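Local coordinates for type III CBASS phage resistance system CD-NTase-associated protein Cap8 (Pseudomonas aeruginosa, PDB 6P8P) that probably acts as a HORMA-domain regulator of a bacterial cGAS-like nucleotidyltransferase (CD-NTase) in a CBASS system that protects the cell against bacteriophage, at residues S6-S11 with Y73-E78; L28-D33 with F93-G98; K97-M102 with S122-A127; S103-K108 with I126-S131. The protein carries 2 engineered substitutions. One frame throughout, in Å; residues are numbered along the deposited sequence. Where two conformers were deposited one is given.

In the fold
Strand 4-10 opens the chain, and contact 1 (6-11 with 73-78) ties it to strand 69-75 at one border of the mixed five-stranded sheet. Before that loop closes, helix 17-29 runs out into 28-33, where contact 2 begins. Contact 2 closes at 93-98, after contact 1, so the two cross along the chain. It fastens the helix end to the loop before strand 101-106. Contact 3 (97-102 with 122-127) starts where contact 2 ends, sharing Lys97 and Gly98. Contacts 3 and 4 (103-108 with 126-131) share Ile126 and Ala127. Both close round helix 111-119, joining strands 101-106 and 125-129 at the other border. Leu28 of contact 2 also packs on Met102 of contact 3.

Contact 1 (S6-S11 with Y73-E78); sequences SRTFRS and YCLFDE
Thr8 and Leu75 meet on one face of a parallel strand pair. Strand 4-10, here residues 6-10, is one of the two border strands within the chain's mixed sheet of the HORMA domain and runs beside strand 73-75. Four backbone hydrogen bonds join them in the parallel pattern. Tyr73 N donates to Arg7 O, and Phe9 N donates to Tyr73 O at 2.8 Å. Leu75 N donates to Phe9 O. Ser11 N donates to Leu75 O, which carries the pairing just past the end of strand 4-10. Weaker CA-H...O contacts lie between these rungs, as from Thr8 CA to Tyr73 O (3.2 Å).

Apolar packing is tight where the Thr8 methyl CG2 presses on Leu75 CG at 3.3 Å. The two side chains cross at about a right angle. Thr8 CG2, anti to the backbone N while OG1 sits beside it (chi1 -62°), is the branch that meets Leu75. Phe9 and Cys74 occupy the other face, under helix 17-29, where Phe9 touches Ala23 and Leu27.

The polar end of Ser11 is held from outside by a hydrogen bond between its OG and OG1 of Thr20. Its CB sits 3.5 Å from CE1 of the Phe76 ring.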
loop_
_atom_site.group_PDB
_atom_site.type_symbol
_atom_site.label_atom_id
_atom_site.label_comp_id
_atom_site.label_asym_id
_atom_site.label_seq_id
_atom_site.Cartn_x
_atom_site.Cartn_y
_atom_site.Cartn_z
ATOM N N SER A 6 -11.458 -19.872 11.844
ATOM C CA SER A 6 -10.223 -19.431 11.198
ATOM C C SER A 6 -10.165 -19.937 9.766
ATOM O O SER A 6 -10.789 -20.945 9.401
ATOM C CB SER A 6 -8.987 -19.874 11.977
ATOM O OG SER A 6 -8.544 -21.136 11.568
ATOM N N ARG A 7 -9.420 -19.204 8.950
ATOM C CA ARG A 7 -9.184 -19.569 7.565
ATOM C C ARG A 7 -7.711 -19.300 7.290
ATOM O O ARG A 7 -7.059 -18.540 8.010
ATOM C CB ARG A 7 -10.102 -18.795 6.636
ATOM C CG ARG A 7 -11.598 -19.155 6.731
ATOM C CD ARG A 7 -11.872 -20.545 6.209
ATOM N NE ARG A 7 -13.295 -20.876 6.112
ATOM C CZ ARG A 7 -14.022 -21.368 7.108
ATOM N NH1 ARG A 7 -13.484 -21.557 8.302
ATOM N NH2 ARG A 7 -15.304 -21.651 6.906
ATOM N N THR A 8 -7.181 -19.984 6.281
ATOM C CA THR A 8 -5.774 -19.892 5.928
ATOM C C THR A 8 -5.690 -19.882 4.412
ATOM O O THR A 8 -6.035 -20.868 3.757
ATOM C CB THR A 8 -4.952 -21.035 6.522
ATOM O OG1 THR A 8 -5.018 -20.972 7.952
ATOM C CG2 THR A 8 -3.524 -20.922 6.081
ATOM N N PHE A 9 -5.226 -18.771 3.864
ATOM C CA PHE A 9 -5.138 -18.601 2.422
ATOM C C PHE A 9 -3.717 -18.778 1.917
ATOM O O PHE A 9 -2.765 -18.290 2.529
ATOM C CB PHE A 9 -5.635 -17.212 2.021
ATOM C CG PHE A 9 -7.105 -17.138 1.877
ATOM C CD1 PHE A 9 -7.927 -17.122 3.007
ATOM C CD2 PHE A 9 -7.692 -17.166 0.639
ATOM C CE1 PHE A 9 -9.296 -17.081 2.868
ATOM C CE2 PHE A 9 -9.070 -17.138 0.495
ATOM C CZ PHE A 9 -9.865 -17.091 1.604
ATOM N N ARG A 10 -3.596 -19.432 0.766
ATOM C CA ARG A 10 -2.315 -19.576 0.072
ATOM C C ARG A 10 -1.932 -18.255 -0.599
ATOM O O ARG A 10 -2.628 -17.776 -1.502
ATOM C CB ARG A 10 -2.405 -20.696 -0.958
ATOM C CG ARG A 10 -2.922 -22.018 -0.345
ATOM C CD ARG A 10 -3.338 -23.012 -1.432
ATOM N NE ARG A 10 -2.195 -23.491 -2.193
ATOM C CZ ARG A 10 -2.291 -24.276 -3.260
ATOM N NH1 ARG A 10 -3.482 -24.634 -3.697
ATOM N NH2 ARG A 10 -1.201 -24.679 -3.898
ATOM N N SER A 11 -0.814 -17.681 -0.173
ATOM C CA SER A 11 -0.378 -16.400 -0.725
ATOM C C SER A 11 0.872 -16.625 -1.568
ATOM O O SER A 11 0.962 -17.638 -2.264
ATOM C CB SER A 11 -0.162 -15.391 0.401
ATOM O OG SER A 11 0.084 -14.101 -0.123
ATOM N N TYR A 73 -5.321 -16.307 8.324
ATOM C CA TYR A 73 -3.888 -16.424 8.166
ATOM C C TYR A 73 -3.537 -16.585 6.695
ATOM O O TYR A 73 -4.359 -16.978 5.875
ATOM C CB TYR A 73 -3.344 -17.619 8.928
ATOM C CG TYR A 73 -3.426 -17.481 10.430
ATOM C CD1 TYR A 73 -4.542 -17.914 11.128
ATOM C CD2 TYR A 73 -2.380 -16.910 11.146
ATOM C CE1 TYR A 73 -4.602 -17.789 12.525
ATOM C CE2 TYR A 73 -2.422 -16.793 12.514
ATOM C CZ TYR A 73 -3.538 -17.218 13.197
ATOM O OH TYR A 73 -3.553 -17.095 14.568
ATOM N N CYS A 74 -2.300 -16.272 6.368
ATOM C CA CYS A 74 -1.776 -16.498 5.030
ATOM C C CYS A 74 -0.573 -17.419 5.092
ATOM O O CYS A 74 0.225 -17.316 6.017
ATOM C CB CYS A 74 -1.330 -15.177 4.361
ATOM S SG CYS A 74 -2.724 -14.115 3.918
ATOM N N LEU A 75 -0.449 -18.289 4.093
ATOM C CA LEU A 75 0.688 -19.176 3.901
ATOM C C LEU A 75 1.598 -18.621 2.814
ATOM O O LEU A 75 1.118 -18.073 1.816
ATOM C CB LEU A 75 0.201 -20.559 3.491
ATOM C CG LEU A 75 -0.674 -21.298 4.489
ATOM C CD1 LEU A 75 -1.293 -22.480 3.779
ATOM C CD2 LEU A 75 0.152 -21.729 5.675
ATOM N N PHE A 76 2.908 -18.818 2.978
ATOM C CA PHE A 76 3.887 -18.296 2.051
ATOM C C PHE A 76 4.888 -19.385 1.695
ATOM O O PHE A 76 4.979 -20.425 2.359
ATOM C CB PHE A 76 4.606 -17.072 2.655
ATOM C CG PHE A 76 3.671 -15.951 2.967
ATOM C CD1 PHE A 76 3.326 -15.027 1.994
ATOM C CD2 PHE A 76 3.124 -15.830 4.220
ATOM C CE1 PHE A 76 2.420 -14.016 2.277
ATOM C CE2 PHE A 76 2.235 -14.808 4.515
ATOM C CZ PHE A 76 1.881 -13.892 3.522
ATOM N N ASP A 77 5.594 -19.140 0.598
ATOM C CA ASP A 77 6.750 -19.944 0.180
ATOM C C ASP A 77 6.288 -21.388 0.018
ATOM O O ASP A 77 5.241 -21.615 -0.607
ATOM C CB ASP A 77 7.866 -19.718 1.192
ATOM C CG ASP A 77 8.183 -18.254 1.381
ATOM O OD1 ASP A 77 8.225 -17.537 0.357
ATOM O OD2 ASP A 77 8.380 -17.821 2.541
ATOM N N GLU A 78 7.032 -22.376 0.518
ATOM C CA GLU A 78 6.684 -23.769 0.249
ATOM C C GLU A 78 5.304 -24.119 0.788
ATOM O O GLU A 78 4.585 -24.932 0.188
ATOM C CB GLU A 78 7.756 -24.682 0.851
ATOM C CG GLU A 78 9.126 -24.514 0.186
ATOM C CD GLU A 78 10.243 -25.292 0.873
ATOM O OE1 GLU A 78 10.025 -25.820 1.984
ATOM O OE2 GLU A 78 11.348 -25.374 0.293
#

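Contact 2 (L28-D33 with F93-G98); sequences LTQGKD and FEPLKG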
loop_
_atom_site.group_PDB
_atom_site.type_symbol
_atom_site.label_atom_id
_atom_site.label_comp_id
_atom_site.label_asym_id
_atom_site.label_seq_id
_atom_site.Cartn_x
_atom_site.Cartn_y
_atom_site.Cartn_z
ATOM N N LEU A 28 -15.021 -12.512 2.668
ATOM C CA LEU A 28 -15.698 -11.727 3.692
ATOM C C LEU A 28 -16.940 -11.009 3.213
ATOM O O LEU A 28 -17.768 -10.646 4.054
ATOM C CB LEU A 28 -14.736 -10.711 4.281
ATOM C CG LEU A 28 -13.579 -11.274 5.086
ATOM C CD1 LEU A 28 -12.585 -10.175 5.478
ATOM C CD2 LEU A 28 -14.085 -11.994 6.325
ATOM N N THR A 29 -17.102 -10.802 1.902
ATOM C CA THR A 29 -18.231 -10.037 1.393
ATOM C C THR A 29 -19.208 -10.874 0.604
ATOM O O THR A 29 -20.364 -10.466 0.467
ATOM C CB THR A 29 -17.774 -8.867 0.513
ATOM O OG1 THR A 29 -17.063 -9.351 -0.629
ATOM C CG2 THR A 29 -16.895 -7.908 1.313
ATOM N N GLN A 30 -18.770 -12.011 0.071
ATOM C CA GLN A 30 -19.689 -13.042 -0.435
ATOM C C GLN A 30 -20.562 -12.494 -1.561
ATOM O O GLN A 30 -21.764 -12.728 -1.609
ATOM C CB GLN A 30 -20.545 -13.615 0.699
ATOM C CG GLN A 30 -19.740 -14.339 1.777
ATOM C CD GLN A 30 -20.559 -14.740 2.980
ATOM O OE1 GLN A 30 -21.592 -14.131 3.280
ATOM N NE2 GLN A 30 -20.095 -15.769 3.694
ATOM N N GLY A 31 -19.951 -11.727 -2.451
ATOM C CA GLY A 31 -20.643 -11.213 -3.604
ATOM C C GLY A 31 -21.539 -10.022 -3.372
ATOM O O GLY A 31 -22.245 -9.620 -4.298
ATOM N N LYS A 32 -21.541 -9.431 -2.186
ATOM C CA LYS A 32 -22.435 -8.313 -1.905
ATOM C C LYS A 32 -21.758 -6.991 -2.255
ATOM O O LYS A 32 -20.705 -6.667 -1.707
ATOM C CB LYS A 32 -22.847 -8.292 -0.440
ATOM C CG LYS A 32 -23.652 -9.477 -0.011
ATOM C CD LYS A 32 -24.102 -9.295 1.413
ATOM C CE LYS A 32 -24.553 -10.614 2.003
ATOM N NZ LYS A 32 -24.508 -10.554 3.482
ATOM N N ASP A 33 -22.376 -6.229 -3.155
ATOM C CA ASP A 33 -21.900 -4.914 -3.601
ATOM C C ASP A 33 -22.421 -3.879 -2.610
ATOM O O ASP A 33 -23.536 -3.381 -2.715
ATOM C CB ASP A 33 -22.376 -4.639 -5.028
ATOM C CG ASP A 33 -21.999 -3.253 -5.536
ATOM O OD1 ASP A 33 -20.826 -2.873 -5.363
ATOM O OD2 ASP A 33 -22.871 -2.567 -6.152
ATOM N N PHE A 93 -21.753 -17.893 7.523
ATOM C CA PHE A 93 -22.406 -16.747 8.143
ATOM C C PHE A 93 -21.993 -15.511 7.351
ATOM O O PHE A 93 -21.072 -15.563 6.530
ATOM C CB PHE A 93 -22.016 -16.597 9.615
ATOM C CG PHE A 93 -20.532 -16.508 9.847
ATOM C CD1 PHE A 93 -19.765 -17.642 9.984
ATOM C CD2 PHE A 93 -19.901 -15.264 9.920
ATOM C CE1 PHE A 93 -18.392 -17.566 10.178
ATOM C CE2 PHE A 93 -18.534 -15.184 10.120
ATOM C CZ PHE A 93 -17.776 -16.330 10.250
ATOM N N GLU A 94 -22.691 -14.389 7.601
ATOM C CA GLU A 94 -22.359 -13.107 6.973
ATOM C C GLU A 94 -21.210 -12.458 7.749
ATOM O O GLU A 94 -21.426 -11.935 8.849
ATOM C CB GLU A 94 -23.579 -12.183 6.935
ATOM C CG GLU A 94 -23.287 -10.798 6.335
ATOM C CD GLU A 94 -24.503 -9.874 6.300
ATOM O OE1 GLU A 94 -25.629 -10.352 6.547
ATOM O OE2 GLU A 94 -24.337 -8.671 6.000
ATOM N N PRO A 95 -19.978 -12.478 7.231
ATOM C CA PRO A 95 -18.819 -12.227 8.095
ATOM C C PRO A 95 -18.626 -10.758 8.484
ATOM O O PRO A 95 -17.844 -10.475 9.401
ATOM C CB PRO A 95 -17.644 -12.731 7.247
ATOM C CG PRO A 95 -18.226 -13.565 6.169
ATOM C CD PRO A 95 -19.573 -12.971 5.896
ATOM N N LEU A 96 -19.279 -9.819 7.809
ATOM C CA LEU A 96 -19.206 -8.410 8.188
ATOM C C LEU A 96 -20.581 -7.854 8.567
ATOM O O LEU A 96 -20.848 -6.665 8.430
ATOM C CB LEU A 96 -18.579 -7.588 7.070
ATOM C CG LEU A 96 -17.145 -7.977 6.680
ATOM C CD1 LEU A 96 -16.640 -7.078 5.561
ATOM C CD2 LEU A 96 -16.190 -7.933 7.848
ATOM N N LYS A 97 -21.440 -8.700 9.105
ATOM C CA LYS A 97 -22.791 -8.283 9.460
ATOM C C LYS A 97 -22.775 -7.163 10.492
ATOM O O LYS A 97 -22.039 -7.222 11.485
ATOM C CB LYS A 97 -23.556 -9.488 9.992
ATOM C CG LYS A 97 -25.042 -9.218 10.227
ATOM C CD LYS A 97 -25.693 -10.516 10.700
ATOM C CE LYS A 97 -27.209 -10.426 10.597
ATOM N NZ LYS A 97 -27.714 -9.211 11.273
ATOM N N GLY A 98 -23.587 -6.135 10.249
ATOM C CA GLY A 98 -23.825 -5.149 11.290
ATOM C C GLY A 98 -22.630 -4.256 11.515
ATOM O O GLY A 98 -21.994 -3.783 10.574
HETATM O O HOH W 1 -20.299 -9.667 4.941
#
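Gln30 reaches its amide toward the Pro95 ring, tip to tip, so that OE1 lies 3.5 Å from Pro95 CD. The contact joins the C-terminal end of helix 17-29 to the loop before strand 101-106. Each side contains a beta turn. Thr29 to Lys32 form a type I' turn with Gln30 at its second position. Gln30 is also the first residue to leave helical phi/psi, with positive phi. Glu94 to Lys97 form a type I turn.

The extended chain of Gln30 brings NE2 to the carbonyl of Phe93. The hydrogen bond from NE2 to Phe93 O is 3.0 Å long and somewhat bent (144° at the hydrogen). The donor is tilted 29° from the carbonyl plane. The same amide therefore spans the backbone of Phe93 and the ring of Pro95.

Leucines carry the apolar part. Leu28 CD2 packs on Pro95 CB at 3.7 Å, the two side chains crossing obliquely. Leu28 CB is farther from Leu96 CD1, at 4.3 Å. Both leucines also touch Ala63 of strand 61-64, and Leu96 packs on Leu40 of helix 35-42, which sets the contact against the sheet and that helix.

Nearer the surface, Lys32 and Glu94 form a salt bridge through NZ and OE2. The ammonium is modelled too close to the carboxylate, so its exact place is doubtful.

A water molecule completes the join. It donates to Leu28 O (2.9 Å from the water oxygen) and accepts from Leu96 N (3.0 Å from it).

Contact 3 (K97-M102 with S122-A127); sequences KGDWGM and SSRIIA. Engineered in segment 97-102: Met102 (natural residue Val).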
loop_
_atom_site.group_PDB
_atom_site.type_symbol
_atom_site.label_atom_id
_atom_site.label_comp_id
_atom_site.label_asym_id
_atom_site.label_seq_id
_atom_site.Cartn_x
_atom_site.Cartn_y
_atom_site.Cartn_z
ATOM N N LYS A 97 -21.440 -8.700 9.105
ATOM C CA LYS A 97 -22.791 -8.283 9.460
ATOM C C LYS A 97 -22.775 -7.163 10.492
ATOM O O LYS A 97 -22.039 -7.222 11.485
ATOM C CB LYS A 97 -23.556 -9.488 9.992
ATOM C CG LYS A 97 -25.042 -9.218 10.227
ATOM C CD LYS A 97 -25.693 -10.516 10.700
ATOM C CE LYS A 97 -27.209 -10.426 10.597
ATOM N NZ LYS A 97 -27.714 -9.211 11.273
ATOM N N GLY A 98 -23.587 -6.135 10.249
ATOM C CA GLY A 98 -23.825 -5.149 11.290
ATOM C C GLY A 98 -22.630 -4.256 11.515
ATOM O O GLY A 98 -21.994 -3.783 10.574
ATOM N N ASP A 99 -22.315 -4.037 12.792
ATOM C CA ASP A 99 -21.237 -3.144 13.229
ATOM C C ASP A 99 -19.917 -3.905 13.112
ATOM O O ASP A 99 -19.407 -4.501 14.060
ATOM C CB ASP A 99 -21.485 -2.662 14.650
ATOM C CG ASP A 99 -20.394 -1.754 15.152
ATOM O OD1 ASP A 99 -19.666 -1.183 14.331
ATOM O OD2 ASP A 99 -20.263 -1.615 16.377
ATOM N N TRP A 100 -19.362 -3.889 11.912
ATOM C CA TRP A 100 -18.222 -4.731 11.593
ATOM C C TRP A 100 -16.916 -3.972 11.760
ATOM O O TRP A 100 -16.877 -2.738 11.783
ATOM C CB TRP A 100 -18.338 -5.271 10.162
ATOM C CG TRP A 100 -18.258 -4.233 9.085
ATOM C CD1 TRP A 100 -19.299 -3.527 8.534
ATOM C CD2 TRP A 100 -17.070 -3.791 8.405
ATOM N NE1 TRP A 100 -18.833 -2.681 7.560
ATOM C CE2 TRP A 100 -17.463 -2.808 7.475
ATOM C CE3 TRP A 100 -15.711 -4.115 8.510
ATOM C CZ2 TRP A 100 -16.555 -2.176 6.640
ATOM C CZ3 TRP A 100 -14.812 -3.470 7.688
ATOM C CH2 TRP A 100 -15.232 -2.515 6.771
ATOM N N GLY A 101 -15.835 -4.738 11.888
ATOM C CA GLY A 101 -14.507 -4.159 11.909
ATOM C C GLY A 101 -13.517 -5.171 11.398
ATOM O O GLY A 101 -13.810 -6.362 11.262
ATOM N N MET A 102 -12.318 -4.685 11.091
ATOM C CA MET A 102 -11.230 -5.539 10.650
ATOM C C MET A 102 -9.925 -5.031 11.236
ATOM O O MET A 102 -9.664 -3.824 11.237
ATOM C CB MET A 102 -11.116 -5.587 9.123
ATOM C CG MET A 102 -12.158 -6.404 8.446
ATOM S SD MET A 102 -11.771 -6.604 6.724
ATOM C CE MET A 102 -10.218 -7.516 6.810
ATOM N N SER A 122 -11.248 4.424 5.875
ATOM C CA SER A 122 -12.103 3.639 6.748
ATOM C C SER A 122 -11.800 3.990 8.191
ATOM O O SER A 122 -10.656 4.254 8.551
ATOM C CB SER A 122 -11.892 2.130 6.487
ATOM O OG SER A 122 -12.624 1.315 7.389
ATOM N N SER A 123 -12.832 3.938 9.024
ATOM C CA SER A 123 -12.646 3.906 10.469
ATOM C C SER A 123 -12.846 2.500 11.033
ATOM O O SER A 123 -12.508 2.253 12.194
ATOM C CB SER A 123 -13.606 4.885 11.140
ATOM O OG SER A 123 -14.945 4.481 10.960
ATOM N N ARG A 124 -13.340 1.571 10.221
ATOM C CA ARG A 124 -13.602 0.215 10.685
ATOM C C ARG A 124 -12.420 -0.707 10.453
ATOM O O ARG A 124 -12.266 -1.717 11.175
ATOM C CB ARG A 124 -14.839 -0.364 9.991
ATOM C CG ARG A 124 -16.128 0.421 10.303
ATOM C CD ARG A 124 -17.314 -0.134 9.565
ATOM N NE ARG A 124 -18.537 0.584 9.915
ATOM C CZ ARG A 124 -19.272 0.329 10.985
ATOM N NH1 ARG A 124 -18.905 -0.627 11.812
ATOM N NH2 ARG A 124 -20.361 1.041 11.231
ATOM N N ILE A 125 -11.598 -0.398 9.451
ATOM C CA ILE A 125 -10.422 -1.204 9.150
ATOM C C ILE A 125 -9.242 -0.528 9.818
ATOM O O ILE A 125 -8.901 0.609 9.477
ATOM C CB ILE A 125 -10.179 -1.352 7.645
ATOM C CG1 ILE A 125 -11.382 -1.976 6.961
ATOM C CG2 ILE A 125 -8.880 -2.178 7.395
ATOM C CD1 ILE A 125 -11.368 -1.735 5.460
ATOM N N ILE A 126 -8.599 -1.232 10.743
ATOM C CA ILE A 126 -7.483 -0.690 11.500
ATOM C C ILE A 126 -6.333 -1.688 11.450
ATOM O O ILE A 126 -6.484 -2.824 11.005
ATOM C CB ILE A 126 -7.875 -0.371 12.952
ATOM C CG1 ILE A 126 -8.377 -1.629 13.663
ATOM C CG2 ILE A 126 -8.971 0.692 12.970
ATOM C CD1 ILE A 126 -8.730 -1.409 15.131
ATOM N N ALA A 127 -5.170 -1.239 11.912
ATOM C CA ALA A 127 -3.984 -2.065 11.990
ATOM C C ALA A 127 -3.490 -2.141 13.425
ATOM O O ALA A 127 -3.647 -1.209 14.215
ATOM C CB ALA A 127 -2.881 -1.511 11.085
#
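The beta-alpha-beta unit of strand 101-106, helix 111-119 and strand 125-129 starts its parallel strand pairing here, at Met102 and Ile125. Met102 N donates to Arg124 O, and Ile126 N donates to Met102 O at 2.8 Å. Met102 is engineered (valine in the natural sequence). Its CB lies 4.2 Å from Ile125 CG1.

Arg124 carries most of the side-chain contact. Its chain is extended from CG to NE and lies across one face of the Trp100 indole. Arg124 CD is 3.6 Å from the centroid of the five-membered ring, a CH-pi contact. Arg124 CZ, 4.8 Å from the same centroid, adds a cation-pi contact, with guanidinium and ring planes 26° apart. Arg124 NH1 donates twice: to Asp99 OD1 at 2.7 Å, in a salt bridge, and to a lone pair of Trp100 O at 2.9 Å. Both acceptors lie near the guanidinium plane. Ile125 CG1 meets the edge of the indole at Trp100 CZ3 (3.8 Å).

Ser122 OG accepts from the backbone N of Arg124 and of Ile125, and is also hydrogen-bonded to Glu39.

The two bonds at NH1 and the indole face should restrict rotation of the guanidinium. Its positive charge is probably balanced in part by Asp99.

Contact 4 (S103-K108 with I126-S131); sequences SLPCPK and IARDLS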
loop_
_atom_site.group_PDB
_atom_site.type_symbol
_atom_site.label_atom_id
_atom_site.label_comp_id
_atom_site.label_asym_id
_atom_site.label_seq_id
_atom_site.Cartn_x
_atom_site.Cartn_y
_atom_site.Cartn_z
ATOM N N SER A 103 -9.105 -5.960 11.723
ATOM C CA SER A 103 -7.825 -5.630 12.338
ATOM C C SER A 103 -6.725 -6.317 11.552
ATOM O O SER A 103 -6.649 -7.547 11.531
ATOM C CB SER A 103 -7.771 -6.043 13.808
ATOM O OG SER A 103 -6.473 -5.758 14.298
ATOM N N LEU A 104 -5.901 -5.525 10.902
ATOM C CA LEU A 104 -4.811 -6.024 10.086
ATOM C C LEU A 104 -3.517 -6.064 10.879
ATOM O O LEU A 104 -3.131 -5.045 11.490
ATOM C CB LEU A 104 -4.621 -5.120 8.870
ATOM C CG LEU A 104 -5.837 -4.773 8.008
ATOM C CD1 LEU A 104 -5.409 -3.962 6.800
ATOM C CD2 LEU A 104 -6.558 -6.030 7.547
ATOM N N PRO A 105 -2.793 -7.182 10.830
ATOM C CA PRO A 105 -1.486 -7.246 11.483
ATOM C C PRO A 105 -0.466 -6.426 10.714
ATOM O O PRO A 105 -0.446 -6.407 9.480
ATOM C CB PRO A 105 -1.149 -8.754 11.480
ATOM C CG PRO A 105 -1.809 -9.235 10.184
ATOM C CD PRO A 105 -3.096 -8.404 10.070
ATOM N N CYS A 106 0.412 -5.783 11.470
ATOM C CA CYS A 106 1.386 -4.896 10.888
ATOM C C CYS A 106 2.646 -4.810 11.726
ATOM O O CYS A 106 2.552 -4.663 12.944
ATOM C CB CYS A 106 0.755 -3.506 10.746
ATOM S SG CYS A 106 1.853 -2.205 10.080
ATOM N N PRO A 107 3.818 -4.896 11.113
ATOM C CA PRO A 107 5.056 -4.719 11.890
ATOM C C PRO A 107 5.051 -3.364 12.577
ATOM O O PRO A 107 4.664 -2.359 11.990
ATOM C CB PRO A 107 6.169 -4.815 10.837
ATOM C CG PRO A 107 5.542 -5.379 9.610
ATOM C CD PRO A 107 4.081 -5.024 9.673
ATOM N N LYS A 108 5.456 -3.344 13.847
ATOM C CA LYS A 108 5.310 -2.130 14.640
ATOM C C LYS A 108 5.975 -0.938 13.966
ATOM O O LYS A 108 5.446 0.179 14.032
ATOM C CB LYS A 108 5.878 -2.338 16.045
ATOM C CG LYS A 108 5.561 -1.200 17.023
ATOM C CD LYS A 108 6.097 -1.511 18.439
ATOM C CE LYS A 108 5.909 -0.310 19.360
ATOM N NZ LYS A 108 6.703 -0.453 20.613
ATOM N N ILE A 126 -8.599 -1.232 10.743
ATOM C CA ILE A 126 -7.483 -0.690 11.500
ATOM C C ILE A 126 -6.333 -1.688 11.450
ATOM O O ILE A 126 -6.484 -2.824 11.005
ATOM C CB ILE A 126 -7.875 -0.371 12.952
ATOM C CG1 ILE A 126 -8.377 -1.629 13.663
ATOM C CG2 ILE A 126 -8.971 0.692 12.970
ATOM C CD1 ILE A 126 -8.730 -1.409 15.131
ATOM N N ALA A 127 -5.170 -1.239 11.912
ATOM C CA ALA A 127 -3.984 -2.065 11.990
ATOM C C ALA A 127 -3.490 -2.141 13.425
ATOM O O ALA A 127 -3.647 -1.209 14.215
ATOM C CB ALA A 127 -2.881 -1.511 11.085
ATOM N N ARG A 128 -2.869 -3.251 13.739
ATOM C CA ARG A 128 -2.264 -3.459 15.045
ATOM C C ARG A 128 -0.864 -4.025 14.907
ATOM O O ARG A 128 -0.545 -4.691 13.923
ATOM C CB ARG A 128 -3.103 -4.429 15.908
ATOM C CG ARG A 128 -3.042 -5.827 15.392
ATOM C CD ARG A 128 -3.959 -6.785 16.168
ATOM N NE ARG A 128 -3.613 -8.177 15.877
ATOM C CZ ARG A 128 -4.035 -8.851 14.805
ATOM N NH1 ARG A 128 -4.842 -8.264 13.920
ATOM N NH2 ARG A 128 -3.629 -10.092 14.605
ATOM N N ASP A 129 -0.028 -3.749 15.916
ATOM C CA ASP A 129 1.257 -4.411 16.096
ATOM C C ASP A 129 1.084 -5.915 16.064
ATOM O O ASP A 129 0.326 -6.481 16.855
ATOM C CB ASP A 129 1.844 -3.943 17.438
ATOM C CG ASP A 129 3.124 -4.672 17.839
ATOM O OD1 ASP A 129 3.583 -5.591 17.140
ATOM O OD2 ASP A 129 3.667 -4.308 18.902
ATOM N N LEU A 130 1.774 -6.569 15.129
ATOM C CA LEU A 130 1.534 -7.989 14.919
ATOM C C LEU A 130 2.067 -8.858 16.053
ATOM O O LEU A 130 1.838 -10.075 16.028
ATOM C CB LEU A 130 2.124 -8.444 13.577
ATOM C CG LEU A 130 3.608 -8.263 13.298
ATOM C CD1 LEU A 130 4.473 -9.245 14.052
ATOM C CD2 LEU A 130 3.846 -8.413 11.776
ATOM N N SER A 131 2.765 -8.280 17.034
ATOM C CA SER A 131 3.173 -9.052 18.205
ATOM C C SER A 131 2.066 -9.158 19.244
ATOM O O SER A 131 2.241 -9.861 20.249
ATOM C CB SER A 131 4.410 -8.438 18.857
ATOM O OG SER A 131 4.103 -7.186 19.443
HETATM O O HOH W 2 5.471 -5.784 15.305
#
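Strands 103-106 and 126-129 run parallel, their axes 4.4 Å apart at closest approach and turned by 40°, with Ser103 paired to Ile126 and Leu104 to Ala127. Leu104 N donates to Ile126 O at 2.8 Å, and Arg128 N donates to Leu104 O. The next rung, Cys106 N to Arg128 O, is weak. Leu130 N then donates to Cys106 O.

Arg128 CG lies between its backbone N and carbonyl carbon (chi1 70°), and the chain runs on extended to NE. Its NH1 reaches the neighbouring strand and donates to Ser103 OG at 3.0 Å, with the hydroxyl oxygen close to the guanidinium plane. Pro105 CB lies over a face of the same group. NE and NH2 bond outside the pair, to the carbonyls of Gln132 and Pro60, so all three nitrogens have acceptors.

These are the two strands of the beta-alpha-beta unit whose helix is 111-119. Cys106 and Ala127 meet CB to CB at 4.2 Å and both touch Val114 of that helix.

Leu130 packs back on two prolines. Its CB is 3.9 Å from Pro105 CB, and its CD2 is 4.0 Å from Pro107 CD. The side chain of Pro107 is about 7 Å from a bound calcium ion.

Asp129 OD1 accepts from Ser131 N in an Asx turn. It also accepts a hydrogen bond from a water, 2.6 Å away, that accepts from Lys108 N.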